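Local atomic coordinates of F-actin-capping protein subunit alpha (Plasmodium berghei, PDB entry 7A0H), a protein that probably binds the fast-growing barbed ends of actin filaments independently of calcium, blocking subunit exchange there without severing the filament. Residues A[216-219]-A[225-228]; A[57-62]-A[191-196]; A[22-27]-A[47-52]; A[67-72]-A[176-181]. All coordinates share one frame; numbering follows the deposited sequence.

Interactions 1, 2 and 4 all reach the five-stranded antiparallel sheet, whereas interaction 3 lies among the N-terminal helices. Interactions 3 and 4 are buried; 1 and 2 are partly so. Interaction 1 joins two neighbouring strands near the dimer partner and is the one with backbone hydrogen bonds between its segments. Interactions 2 and 4 lie near the centre of the chain, their own centres about 2 Å apart. Both place the small hairpin 58-62/66-70 and its flanking residues against the large sheet, interaction 2 through an arginine that grips a carbonyl and interaction 4 through apolar side chains. Interaction 3 is likewise apolar, but joins two helices, its centre about 16 Å from those of the other three.

Interaction 1: A[216-219]-A[225-228]; sequences VLTY and INFK
Leu217 and Phe227 form an antiparallel hydrogen-bonded pair, and backbone bonds tie the strands together. Leu217 N donates to Phe227 O at 2.8 Å, and Phe227 N returns a bond to Leu217 O, lying in that carbonyl's plane. Ile225 N reaches Thr218 O at 2.8 Å but stands well above the carbonyl plane, 54° out of it. Here the pairing slips by one residue, a bulge-like irregularity at Asn226, whose N donates to Asp222 OD2 of the second subunit. A CA-H...O contact, Val216 CA to Phe227 O at 3.2 Å, adds to the ladder.

Side chains meet on both faces. On the face of Leu217 and Phe227, Leu217 CD2 meets Ile225 CD1 at 4.1 Å, the two side chains slanting past each other, while Leu217 CB lies at the edge of the phenyl ring. On the other face Val216 and Lys228 run side by side, CG1 of Val216 3.9 Å from CG of Lys228.

Among polar atoms, Asn226 OD1 touches Val216 CG1 at 3.3 Å.

This is the turn end of a beta hairpin whose strand 223-238 is outermost within the chain and faces the second subunit, consistent with the dimer-wide sheet of the capping protein fold.

Interaction 2: A[57-62]-A[191-196]; sequences YILIPF and SWRSSW
Tyr57, whose backbone adopts left-handed helical angles (phi 49°, psi 50°) just ahead of strand 58-62, comes within 7.3 Å of Arg193 between CA atoms, and a side chain bridges the gap between the backbones.

That side chain belongs to Arg193. Its chain bends at chi2 (-55°) and presents the guanidinium side-on to the carbonyl of Tyr57: NE and NH2 both donate to the single atom Tyr57 O, each at 2.7 Å. The oxygen lies in the guanidinium plane, yet both nitrogens come from one face of the carbonyl plane, tilted from it. The paired grip fixes the rotation of the guanidinium. Behind the bonds, Tyr57 CB lies 3.7 Å from Arg193 CD and 3.5 Å from NE, so the methylene of the tyrosine packs along the arginine stem. Leu59 brings its CG to 3.7 Å from NH2, its side chain slanting past the arginine. The remaining nitrogen, NH1, turns back to its own strand and donates to Trp192 O at 3.1 Å; it also forms a salt bridge with Asp180.

Strand 187-200 lies between strands 170-183 and 206-220 in the large sheet. Tyr57 packs on Phe174 and Leu176 of the former, while Trp192 and Trp196 pack against helix 243-266.

Interaction 3: A[22-27]-A[47-52]; sequences GKVFDL and DIISKY
Val24 reaches from helix 21-35 towards Ile49 and Tyr52 of helix 39-55, and its two methyls divide the contact between them. CB points at the other helix and makes no close approach itself; it is the fork from which the methyls diverge. CG1, anti to the backbone N (chi1 173°), extends towards Ile49 and meets CD1 at 3.9 Å, the two side chains arriving tip to tip. CG2 takes the other partner: it lies 4.2 Å from Tyr52 OH, a van der Waals approach to the hydroxyl end of the phenol.

The two helices belong with helix 3-18 to the N-terminal helical part of the chain, which in capping proteins forms a small antiparallel three-helix unit. Helix 3-18 supplies Val15 and Leu16 to Leu27, and Arg13 and Leu16 to Ile48, so it touches both of the helices joined by Val24.

On the far side the end of Ile49 folds back towards its own CA (chi2 -67°), which brings CD1, its last carbon, to the valine. Tyr52 stretches its ring away from its own helix with CG anti to the backbone N (chi1 -180°).

Interaction 4: A[67-72]-A[176-181]; sequences YIIICK and LICCDR
Ile69 meets Leu176 and Cys178 without a flat group between them: the contact is aliphatic and sulfur throughout. Rings that do border the cluster are Tyr57, touching Cys71 and Leu176, and Tyr163, touching Ile69.

Ile69 CG2, anti to its backbone N, comes within 3.8 Å of Leu176 CD2, and the isoleucine CD1 also approaches that methyl at 4.0 Å. The two side chains reach towards each other tip to tip, with one leucine methyl set against two carbons of the isoleucine. Leu176 is extended through CD2, with CG anti to the backbone N (chi1 178°). Cys178 SG rests against the same isoleucine, 4.2 Å from CG2. A looser touch, Cys71 SG to Leu176 CD2 at 4.4 Å, brings the loop after strand 66-70 into the cluster. All four residues are buried, and their side chains fill the gap between two backbones, whose nearest CA atoms, those of Ile69 and Cys178, are 8.8 Å apart.

Strand 66-70 pairs with strand 58-62, and that two-stranded sheet lies over strand 170-183, itself held between strands 154-167 and 187-200; Cys179 touches Cys158 of strand 154-167, with which it has been seen to form a disulfide.

Interaction 1: A[216-219]-A[225-228]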
loop_
_atom_site.group_PDB
_atom_site.type_symbol
_atom_site.label_atom_id
_atom_site.label_comp_id
_atom_site.label_asym_id
_atom_site.label_seq_id
_atom_site.Cartn_x
_atom_site.Cartn_y
_atom_site.Cartn_z
ATOM N N VAL A 216 11.701 4.146 2.515
ATOM C CA VAL A 216 10.268 3.856 2.599
ATOM C C VAL A 216 9.552 5.134 2.956
ATOM O O VAL A 216 9.778 5.689 4.053
ATOM C CB VAL A 216 9.882 2.800 3.667
ATOM C CG1 VAL A 216 8.365 2.424 3.515
ATOM C CG2 VAL A 216 10.738 1.558 3.620
ATOM N N LEU A 217 8.628 5.554 2.091
ATOM C CA LEU A 217 7.724 6.646 2.425
ATOM C C LEU A 217 6.480 5.963 3.025
ATOM O O LEU A 217 5.938 4.990 2.454
ATOM C CB LEU A 217 7.364 7.472 1.199
ATOM C CG LEU A 217 6.493 8.735 1.380
ATOM C CD1 LEU A 217 7.310 9.856 2.225
ATOM C CD2 LEU A 217 5.995 9.270 0.070
ATOM N N THR A 218 6.058 6.459 4.189
ATOM C CA THR A 218 4.959 5.882 4.949
ATOM C C THR A 218 3.874 6.881 5.332
ATOM O O THR A 218 2.821 6.446 5.798
ATOM C CB THR A 218 5.463 5.165 6.236
ATOM O OG1 THR A 218 6.120 6.059 7.167
ATOM C CG2 THR A 218 6.356 3.981 5.883
ATOM N N TYR A 219 4.081 8.181 5.121
ATOM C CA TYR A 219 3.045 9.181 5.278
ATOM C C TYR A 219 2.996 9.964 3.978
ATOM O O TYR A 219 4.032 10.459 3.508
ATOM C CB TYR A 219 3.285 10.095 6.460
ATOM C CG TYR A 219 1.980 10.587 7.064
ATOM C CD1 TYR A 219 1.168 9.726 7.791
ATOM C CD2 TYR A 219 1.565 11.905 6.911
ATOM C CE1 TYR A 219 -0.029 10.159 8.345
ATOM C CE2 TYR A 219 0.371 12.352 7.471
ATOM C CZ TYR A 219 -0.424 11.467 8.180
ATOM O OH TYR A 219 -1.609 11.878 8.743
ATOM N N ILE A 225 1.015 5.034 4.179
ATOM C CA ILE A 225 1.318 4.157 3.061
ATOM C C ILE A 225 2.596 3.359 3.325
ATOM O O ILE A 225 3.077 3.276 4.459
ATOM C CB ILE A 225 1.427 4.968 1.761
ATOM C CG1 ILE A 225 2.637 5.929 1.807
ATOM C CG2 ILE A 225 0.128 5.718 1.511
ATOM C CD1 ILE A 225 2.998 6.510 0.396
ATOM N N ASN A 226 3.181 2.797 2.261
ATOM C CA ASN A 226 4.315 1.885 2.421
ATOM C C ASN A 226 5.016 1.792 1.078
ATOM O O ASN A 226 5.088 0.712 0.482
ATOM C CB ASN A 226 3.825 0.534 2.925
ATOM C CG ASN A 226 4.925 -0.365 3.453
ATOM O OD1 ASN A 226 6.065 0.040 3.819
ATOM N ND2 ASN A 226 4.564 -1.636 3.539
ATOM N N PHE A 227 5.513 2.935 0.606
ATOM C CA PHE A 227 6.133 3.046 -0.704
ATOM C C PHE A 227 7.652 2.836 -0.570
ATOM O O PHE A 227 8.380 3.667 -0.021
ATOM C CB PHE A 227 5.809 4.416 -1.285
ATOM C CG PHE A 227 6.516 4.697 -2.573
ATOM C CD1 PHE A 227 7.359 5.772 -2.689
ATOM C CD2 PHE A 227 6.295 3.895 -3.675
ATOM C CE1 PHE A 227 8.007 6.026 -3.862
ATOM C CE2 PHE A 227 6.886 4.161 -4.865
ATOM C CZ PHE A 227 7.777 5.217 -4.952
ATOM N N LYS A 228 8.137 1.747 -1.114
ATOM C CA LYS A 228 9.479 1.292 -0.844
ATOM C C LYS A 228 10.373 1.376 -2.064
ATOM O O LYS A 228 9.994 0.947 -3.165
ATOM C CB LYS A 228 9.487 -0.152 -0.380
ATOM C CG LYS A 228 8.683 -0.473 0.861
ATOM C CD LYS A 228 8.627 -1.978 0.949
ATOM C CE LYS A 228 8.324 -2.461 2.304
ATOM N NZ LYS A 228 8.478 -3.929 2.200
#

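Interaction 2: A[57-62]-A[191-196]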
loop_
_atom_site.group_PDB
_atom_site.type_symbol
_atom_site.label_atom_id
_atom_site.label_comp_id
_atom_site.label_asym_id
_atom_site.label_seq_id
_atom_site.Cartn_x
_atom_site.Cartn_y
_atom_site.Cartn_z
ATOM N N TYR A 57 14.592 -3.361 11.116
ATOM C CA TYR A 57 15.639 -2.590 11.765
ATOM C C TYR A 57 14.975 -1.475 12.541
ATOM O O TYR A 57 15.330 -0.301 12.385
ATOM C CB TYR A 57 16.658 -2.003 10.756
ATOM C CG TYR A 57 17.379 -3.102 10.024
ATOM C CD1 TYR A 57 18.518 -3.687 10.545
ATOM C CD2 TYR A 57 16.882 -3.576 8.850
ATOM C CE1 TYR A 57 19.117 -4.754 9.909
ATOM C CE2 TYR A 57 17.487 -4.618 8.197
ATOM C CZ TYR A 57 18.611 -5.178 8.715
ATOM O OH TYR A 57 19.187 -6.209 8.073
ATOM N N ILE A 58 13.984 -1.858 13.332
ATOM C CA ILE A 58 13.240 -0.965 14.214
ATOM C C ILE A 58 14.174 -0.464 15.308
ATOM O O ILE A 58 14.920 -1.234 15.925
ATOM C CB ILE A 58 12.036 -1.720 14.826
ATOM C CG1 ILE A 58 10.882 -1.911 13.822
ATOM C CG2 ILE A 58 11.504 -1.098 16.134
ATOM C CD1 ILE A 58 10.615 -0.736 13.038
ATOM N N LEU A 59 14.001 0.790 15.667
ATOM C CA LEU A 59 14.666 1.396 16.796
ATOM C C LEU A 59 13.827 1.437 18.062
ATOM O O LEU A 59 12.759 2.046 18.070
ATOM C CB LEU A 59 15.005 2.854 16.478
ATOM C CG LEU A 59 15.861 3.182 15.222
ATOM C CD1 LEU A 59 16.099 4.693 15.261
ATOM C CD2 LEU A 59 17.118 2.332 15.299
ATOM N N ILE A 60 14.420 0.992 19.157
ATOM C CA ILE A 60 13.811 1.090 20.477
ATOM C C ILE A 60 14.682 1.988 21.335
ATOM O O ILE A 60 15.862 1.721 21.514
ATOM C CB ILE A 60 13.619 -0.286 21.143
ATOM C CG1 ILE A 60 12.562 -1.015 20.327
ATOM C CG2 ILE A 60 13.206 -0.064 22.590
ATOM C CD1 ILE A 60 12.344 -2.412 20.710
ATOM N N PRO A 61 14.139 3.049 21.867
ATOM C CA PRO A 61 14.937 3.952 22.691
ATOM C C PRO A 61 15.363 3.309 23.990
ATOM O O PRO A 61 14.601 2.581 24.641
ATOM C CB PRO A 61 13.951 5.090 23.005
ATOM C CG PRO A 61 12.885 4.963 22.011
ATOM C CD PRO A 61 12.764 3.517 21.690
ATOM N N PHE A 62 16.576 3.650 24.391
ATOM C CA PHE A 62 17.227 3.042 25.538
ATOM C C PHE A 62 17.827 4.161 26.363
ATOM O O PHE A 62 18.535 5.009 25.824
ATOM C CB PHE A 62 18.265 2.018 25.036
ATOM C CG PHE A 62 19.058 1.428 26.119
ATOM C CD1 PHE A 62 18.438 0.993 27.265
ATOM C CD2 PHE A 62 20.409 1.244 25.976
ATOM C CE1 PHE A 62 19.167 0.452 28.285
ATOM C CE2 PHE A 62 21.142 0.698 26.981
ATOM C CZ PHE A 62 20.519 0.295 28.138
ATOM N N SER A 191 11.300 5.871 6.732
ATOM C CA SER A 191 12.520 5.231 7.209
ATOM C C SER A 191 13.617 5.156 6.135
ATOM O O SER A 191 13.362 4.826 4.969
ATOM C CB SER A 191 12.218 3.841 7.665
ATOM O OG SER A 191 11.713 3.158 6.517
ATOM N N TRP A 192 14.829 5.454 6.569
ATOM C CA TRP A 192 16.077 5.183 5.865
ATOM C C TRP A 192 16.847 4.148 6.664
ATOM O O TRP A 192 17.094 4.324 7.865
ATOM C CB TRP A 192 16.876 6.470 5.701
ATOM C CG TRP A 192 18.304 6.383 5.129
ATOM C CD1 TRP A 192 19.455 6.155 5.834
ATOM C CD2 TRP A 192 18.700 6.543 3.776
ATOM N NE1 TRP A 192 20.525 6.170 5.021
ATOM C CE2 TRP A 192 20.118 6.412 3.741
ATOM C CE3 TRP A 192 18.009 6.813 2.589
ATOM C CZ2 TRP A 192 20.858 6.515 2.561
ATOM C CZ3 TRP A 192 18.746 6.944 1.408
ATOM C CH2 TRP A 192 20.167 6.783 1.409
ATOM N N ARG A 193 17.186 3.063 5.994
ATOM C CA ARG A 193 17.947 1.947 6.534
ATOM C C ARG A 193 19.076 1.580 5.545
ATOM O O ARG A 193 18.814 1.168 4.401
ATOM C CB ARG A 193 17.009 0.739 6.771
ATOM C CG ARG A 193 15.961 0.912 7.890
ATOM C CD ARG A 193 16.619 1.260 9.070
ATOM N NE ARG A 193 15.845 1.332 10.262
ATOM C CZ ARG A 193 15.159 2.368 10.703
ATOM N NH1 ARG A 193 15.079 3.474 10.020
ATOM N NH2 ARG A 193 14.523 2.262 11.884
ATOM N N SER A 194 20.322 1.689 5.985
ATOM C CA SER A 194 21.493 1.445 5.116
ATOM C C SER A 194 22.388 0.407 5.781
ATOM O O SER A 194 22.957 0.653 6.867
ATOM C CB SER A 194 22.273 2.747 4.847
ATOM O OG SER A 194 23.445 2.480 4.066
ATOM N N SER A 195 22.507 -0.747 5.175
ATOM C CA SER A 195 23.121 -1.841 5.888
ATOM C C SER A 195 24.208 -2.496 5.068
ATOM O O SER A 195 24.056 -2.671 3.844
ATOM C CB SER A 195 21.990 -2.923 6.352
ATOM O OG SER A 195 21.323 -3.424 5.210
ATOM N N TRP A 196 25.278 -2.917 5.746
ATOM C CA TRP A 196 26.551 -3.274 5.087
ATOM C C TRP A 196 27.159 -4.445 5.829
ATOM O O TRP A 196 27.212 -4.450 7.082
ATOM C CB TRP A 196 27.508 -2.042 5.086
ATOM C CG TRP A 196 26.849 -0.955 4.308
ATOM C CD1 TRP A 196 26.000 -0.003 4.804
ATOM C CD2 TRP A 196 26.896 -0.753 2.883
ATOM N NE1 TRP A 196 25.439 0.733 3.773
ATOM C CE2 TRP A 196 26.003 0.313 2.595
ATOM C CE3 TRP A 196 27.631 -1.350 1.837
ATOM C CZ2 TRP A 196 25.888 0.870 1.290
ATOM C CZ3 TRP A 196 27.449 -0.869 0.535
ATOM C CH2 TRP A 196 26.583 0.253 0.280
#

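Interaction 3: A[22-27]-A[47-52]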
loop_
_atom_site.group_PDB
_atom_site.type_symbol
_atom_site.label_atom_id
_atom_site.label_comp_id
_atom_site.label_asym_id
_atom_site.label_seq_id
_atom_site.Cartn_x
_atom_site.Cartn_y
_atom_site.Cartn_z
ATOM N N GLY A 22 2.134 2.304 9.589
ATOM C CA GLY A 22 1.431 3.233 10.442
ATOM C C GLY A 22 0.104 2.738 11.010
ATOM O O GLY A 22 -0.446 3.426 11.866
ATOM N N LYS A 23 -0.466 1.658 10.485
ATOM C CA LYS A 23 -1.728 1.110 10.974
ATOM C C LYS A 23 -1.535 -0.143 11.821
ATOM O O LYS A 23 -2.513 -0.720 12.295
ATOM C CB LYS A 23 -2.675 0.798 9.814
ATOM C CG LYS A 23 -3.149 2.012 9.033
ATOM C CD LYS A 23 -3.996 1.580 7.826
ATOM C CE LYS A 23 -4.710 2.747 7.138
ATOM N NZ LYS A 23 -5.439 2.287 5.915
ATOM N N VAL A 24 -0.314 -0.637 11.933
ATOM C CA VAL A 24 -0.093 -1.931 12.558
ATOM C C VAL A 24 -0.503 -1.904 14.023
ATOM O O VAL A 24 -1.254 -2.760 14.485
ATOM C CB VAL A 24 1.377 -2.337 12.381
ATOM C CG1 VAL A 24 1.663 -3.611 13.179
ATOM C CG2 VAL A 24 1.683 -2.460 10.878
ATOM N N PHE A 25 -0.030 -0.904 14.763
ATOM C CA PHE A 25 -0.356 -0.770 16.171
ATOM C C PHE A 25 -1.858 -0.721 16.387
ATOM O O PHE A 25 -2.389 -1.456 17.222
ATOM C CB PHE A 25 0.291 0.477 16.757
ATOM C CG PHE A 25 0.046 0.623 18.216
ATOM C CD1 PHE A 25 0.987 0.234 19.151
ATOM C CD2 PHE A 25 -1.179 1.130 18.671
ATOM C CE1 PHE A 25 0.719 0.373 20.507
ATOM C CE2 PHE A 25 -1.453 1.258 20.023
ATOM C CZ PHE A 25 -0.528 0.877 20.939
ATOM N N ASP A 26 -2.556 0.177 15.688
ATOM C CA ASP A 26 -4.004 0.236 15.820
ATOM C C ASP A 26 -4.577 -1.120 15.468
ATOM O O ASP A 26 -5.460 -1.639 16.172
ATOM C CB ASP A 26 -4.621 1.337 14.962
ATOM C CG ASP A 26 -4.144 2.757 15.374
ATOM O OD1 ASP A 26 -3.739 2.963 16.549
ATOM O OD2 ASP A 26 -4.188 3.666 14.509
ATOM N N LEU A 27 -4.047 -1.753 14.420
ATOM C CA LEU A 27 -4.609 -3.039 14.003
ATOM C C LEU A 27 -4.457 -4.102 15.100
ATOM O O LEU A 27 -5.396 -4.878 15.353
ATOM C CB LEU A 27 -3.964 -3.514 12.709
ATOM C CG LEU A 27 -4.557 -4.848 12.225
ATOM C CD1 LEU A 27 -6.075 -4.736 12.077
ATOM C CD2 LEU A 27 -3.916 -5.265 10.902
ATOM N N ASP A 47 5.079 -13.044 18.481
ATOM C CA ASP A 47 6.088 -13.601 17.590
ATOM C C ASP A 47 6.088 -12.899 16.246
ATOM O O ASP A 47 7.132 -12.446 15.762
ATOM C CB ASP A 47 5.903 -15.107 17.442
ATOM C CG ASP A 47 6.494 -15.831 18.636
ATOM O OD1 ASP A 47 7.618 -15.411 19.045
ATOM O OD2 ASP A 47 5.856 -16.735 19.220
ATOM N N ILE A 48 4.925 -12.764 15.643
ATOM C CA ILE A 48 4.847 -12.112 14.347
ATOM C C ILE A 48 5.402 -10.689 14.412
ATOM O O ILE A 48 6.041 -10.201 13.468
ATOM C CB ILE A 48 3.391 -12.095 13.857
ATOM C CG1 ILE A 48 3.078 -13.407 13.187
ATOM C CG2 ILE A 48 3.186 -10.909 12.953
ATOM C CD1 ILE A 48 1.614 -13.494 12.800
ATOM N N ILE A 49 5.143 -9.986 15.500
ATOM C CA ILE A 49 5.616 -8.618 15.541
ATOM C C ILE A 49 7.133 -8.581 15.786
ATOM O O ILE A 49 7.844 -7.728 15.253
ATOM C CB ILE A 49 4.828 -7.845 16.593
ATOM C CG1 ILE A 49 3.388 -7.652 16.099
ATOM C CG2 ILE A 49 5.362 -6.491 16.842
ATOM C CD1 ILE A 49 3.294 -6.727 14.858
ATOM N N SER A 50 7.666 -9.477 16.601
ATOM C CA SER A 50 9.097 -9.445 16.817
ATOM C C SER A 50 9.839 -9.669 15.509
ATOM O O SER A 50 10.871 -9.059 15.271
ATOM C CB SER A 50 9.488 -10.482 17.856
ATOM O OG SER A 50 9.168 -11.797 17.402
ATOM N N LYS A 51 9.353 -10.560 14.668
ATOM C CA LYS A 51 10.019 -10.816 13.405
ATOM C C LYS A 51 9.869 -9.623 12.483
ATOM O O LYS A 51 10.816 -9.223 11.794
ATOM C CB LYS A 51 9.438 -12.068 12.769
ATOM C CG LYS A 51 10.039 -12.430 11.414
ATOM C CD LYS A 51 11.464 -12.939 11.535
ATOM C CE LYS A 51 11.933 -13.645 10.257
ATOM N NZ LYS A 51 12.347 -12.672 9.209
ATOM N N TYR A 52 8.654 -9.118 12.379
ATOM C CA TYR A 52 8.433 -7.849 11.709
ATOM C C TYR A 52 9.435 -6.786 12.154
ATOM O O TYR A 52 10.035 -6.090 11.324
ATOM C CB TYR A 52 6.992 -7.426 12.010
ATOM C CG TYR A 52 6.631 -6.161 11.390
ATOM C CD1 TYR A 52 6.193 -6.120 10.088
ATOM C CD2 TYR A 52 6.784 -4.974 12.087
ATOM C CE1 TYR A 52 5.884 -4.925 9.486
ATOM C CE2 TYR A 52 6.490 -3.769 11.497
ATOM C CZ TYR A 52 6.032 -3.750 10.197
ATOM O OH TYR A 52 5.698 -2.548 9.616
#

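Interaction 4: A[67-72]-A[176-181]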
loop_
_atom_site.group_PDB
_atom_site.type_symbol
_atom_site.label_atom_id
_atom_site.label_comp_id
_atom_site.label_asym_id
_atom_site.label_seq_id
_atom_site.Cartn_x
_atom_site.Cartn_y
_atom_site.Cartn_z
ATOM N N TYR A 67 19.690 3.947 21.603
ATOM C CA TYR A 67 18.764 3.129 20.858
ATOM C C TYR A 67 19.322 1.709 20.840
ATOM O O TYR A 67 20.534 1.500 20.765
ATOM C CB TYR A 67 18.552 3.565 19.396
ATOM C CG TYR A 67 17.771 4.884 19.273
ATOM C CD1 TYR A 67 16.377 4.920 19.372
ATOM C CD2 TYR A 67 18.456 6.107 19.069
ATOM C CE1 TYR A 67 15.684 6.150 19.305
ATOM C CE2 TYR A 67 17.773 7.310 19.026
ATOM C CZ TYR A 67 16.400 7.336 19.140
ATOM O OH TYR A 67 15.760 8.545 19.067
ATOM N N ILE A 68 18.420 0.767 20.942
ATOM C CA ILE A 68 18.661 -0.630 20.634
ATOM C C ILE A 68 18.104 -0.786 19.253
ATOM O O ILE A 68 17.029 -0.240 18.959
ATOM C CB ILE A 68 17.927 -1.590 21.612
ATOM C CG1 ILE A 68 18.444 -1.469 23.041
ATOM C CG2 ILE A 68 18.090 -3.015 21.114
ATOM C CD1 ILE A 68 19.859 -2.015 23.167
ATOM N N ILE A 69 18.805 -1.522 18.403
ATOM C CA ILE A 69 18.307 -1.744 17.054
ATOM C C ILE A 69 17.935 -3.203 16.922
ATOM O O ILE A 69 18.762 -4.085 17.176
ATOM C CB ILE A 69 19.315 -1.352 15.992
ATOM C CG1 ILE A 69 19.965 -0.002 16.301
ATOM C CG2 ILE A 69 18.583 -1.275 14.679
ATOM C CD1 ILE A 69 20.894 0.353 15.226
ATOM N N ILE A 70 16.699 -3.455 16.496
ATOM C CA ILE A 70 16.174 -4.786 16.443
ATOM C C ILE A 70 16.376 -5.337 15.067
ATOM O O ILE A 70 15.797 -4.807 14.124
ATOM C CB ILE A 70 14.670 -4.812 16.743
ATOM C CG1 ILE A 70 14.243 -4.036 17.983
ATOM C CG2 ILE A 70 14.253 -6.209 16.900
ATOM C CD1 ILE A 70 14.942 -4.473 19.215
ATOM N N CYS A 71 17.096 -6.450 14.938
ATOM C CA CYS A 71 17.249 -7.081 13.624
ATOM C C CYS A 71 17.959 -8.400 13.868
ATOM O O CYS A 71 18.503 -8.605 14.957
ATOM C CB CYS A 71 18.096 -6.206 12.678
ATOM S SG CYS A 71 19.746 -5.776 13.438
ATOM N N LYS A 72 18.094 -9.216 12.805
ATOM C CA LYS A 72 18.798 -10.489 12.963
ATOM C C LYS A 72 20.139 -10.294 13.623
ATOM O O LYS A 72 20.507 -11.011 14.556
ATOM C CB LYS A 72 19.093 -11.143 11.622
ATOM C CG LYS A 72 17.969 -11.476 10.765
ATOM C CD LYS A 72 18.503 -11.905 9.419
ATOM C CE LYS A 72 17.340 -12.281 8.511
ATOM N NZ LYS A 72 17.835 -12.715 7.187
ATOM N N LEU A 176 25.562 -0.490 10.043
ATOM C CA LEU A 176 24.147 -0.147 9.893
ATOM C C LEU A 176 23.851 1.285 10.311
ATOM O O LEU A 176 24.262 1.763 11.407
ATOM C CB LEU A 176 23.291 -1.080 10.763
ATOM C CG LEU A 176 21.744 -0.905 10.830
ATOM C CD1 LEU A 176 21.121 -1.207 9.480
ATOM C CD2 LEU A 176 21.180 -1.908 11.929
ATOM N N ILE A 177 23.143 1.970 9.408
ATOM C CA ILE A 177 22.663 3.333 9.669
ATOM C C ILE A 177 21.120 3.356 9.576
ATOM O O ILE A 177 20.556 2.873 8.584
ATOM C CB ILE A 177 23.225 4.364 8.686
ATOM C CG1 ILE A 177 24.752 4.337 8.655
ATOM C CG2 ILE A 177 22.738 5.789 9.095
ATOM C CD1 ILE A 177 25.413 5.319 7.448
ATOM N N CYS A 178 20.521 4.064 10.511
ATOM C CA CYS A 178 19.046 4.182 10.541
ATOM C C CYS A 178 18.608 5.606 10.759
ATOM O O CYS A 178 19.089 6.295 11.703
ATOM C CB CYS A 178 18.437 3.347 11.741
ATOM S SG CYS A 178 18.957 1.691 11.781
ATOM N N CYS A 179 17.662 6.070 9.928
ATOM C CA CYS A 179 16.990 7.342 10.223
ATOM C C CYS A 179 15.487 7.175 9.987
ATOM O O CYS A 179 15.043 6.544 9.020
ATOM C CB CYS A 179 17.572 8.566 9.413
ATOM S SG CYS A 179 19.300 9.207 9.925
ATOM N N ASP A 180 14.726 7.758 10.901
ATOM C CA ASP A 180 13.276 7.737 10.932
ATOM C C ASP A 180 12.813 9.171 11.133
ATOM O O ASP A 180 13.306 9.875 12.034
ATOM C CB ASP A 180 12.727 6.852 12.073
ATOM C CG ASP A 180 12.905 5.353 11.802
ATOM O OD1 ASP A 180 12.662 4.803 10.707
ATOM O OD2 ASP A 180 13.324 4.716 12.744
ATOM N N ARG A 181 11.893 9.604 10.295
ATOM C CA ARG A 181 11.377 10.968 10.286
ATOM C C ARG A 181 9.915 10.942 10.719
ATOM O O ARG A 181 9.166 10.051 10.330
ATOM C CB ARG A 181 11.536 11.522 8.872
ATOM C CG ARG A 181 13.062 11.655 8.435
ATOM C CD ARG A 181 13.310 12.108 6.924
ATOM N NE ARG A 181 12.561 13.317 6.623
ATOM C CZ ARG A 181 11.449 13.350 5.896
ATOM N NH1 ARG A 181 10.973 12.255 5.330
ATOM N NH2 ARG A 181 10.815 14.496 5.738
#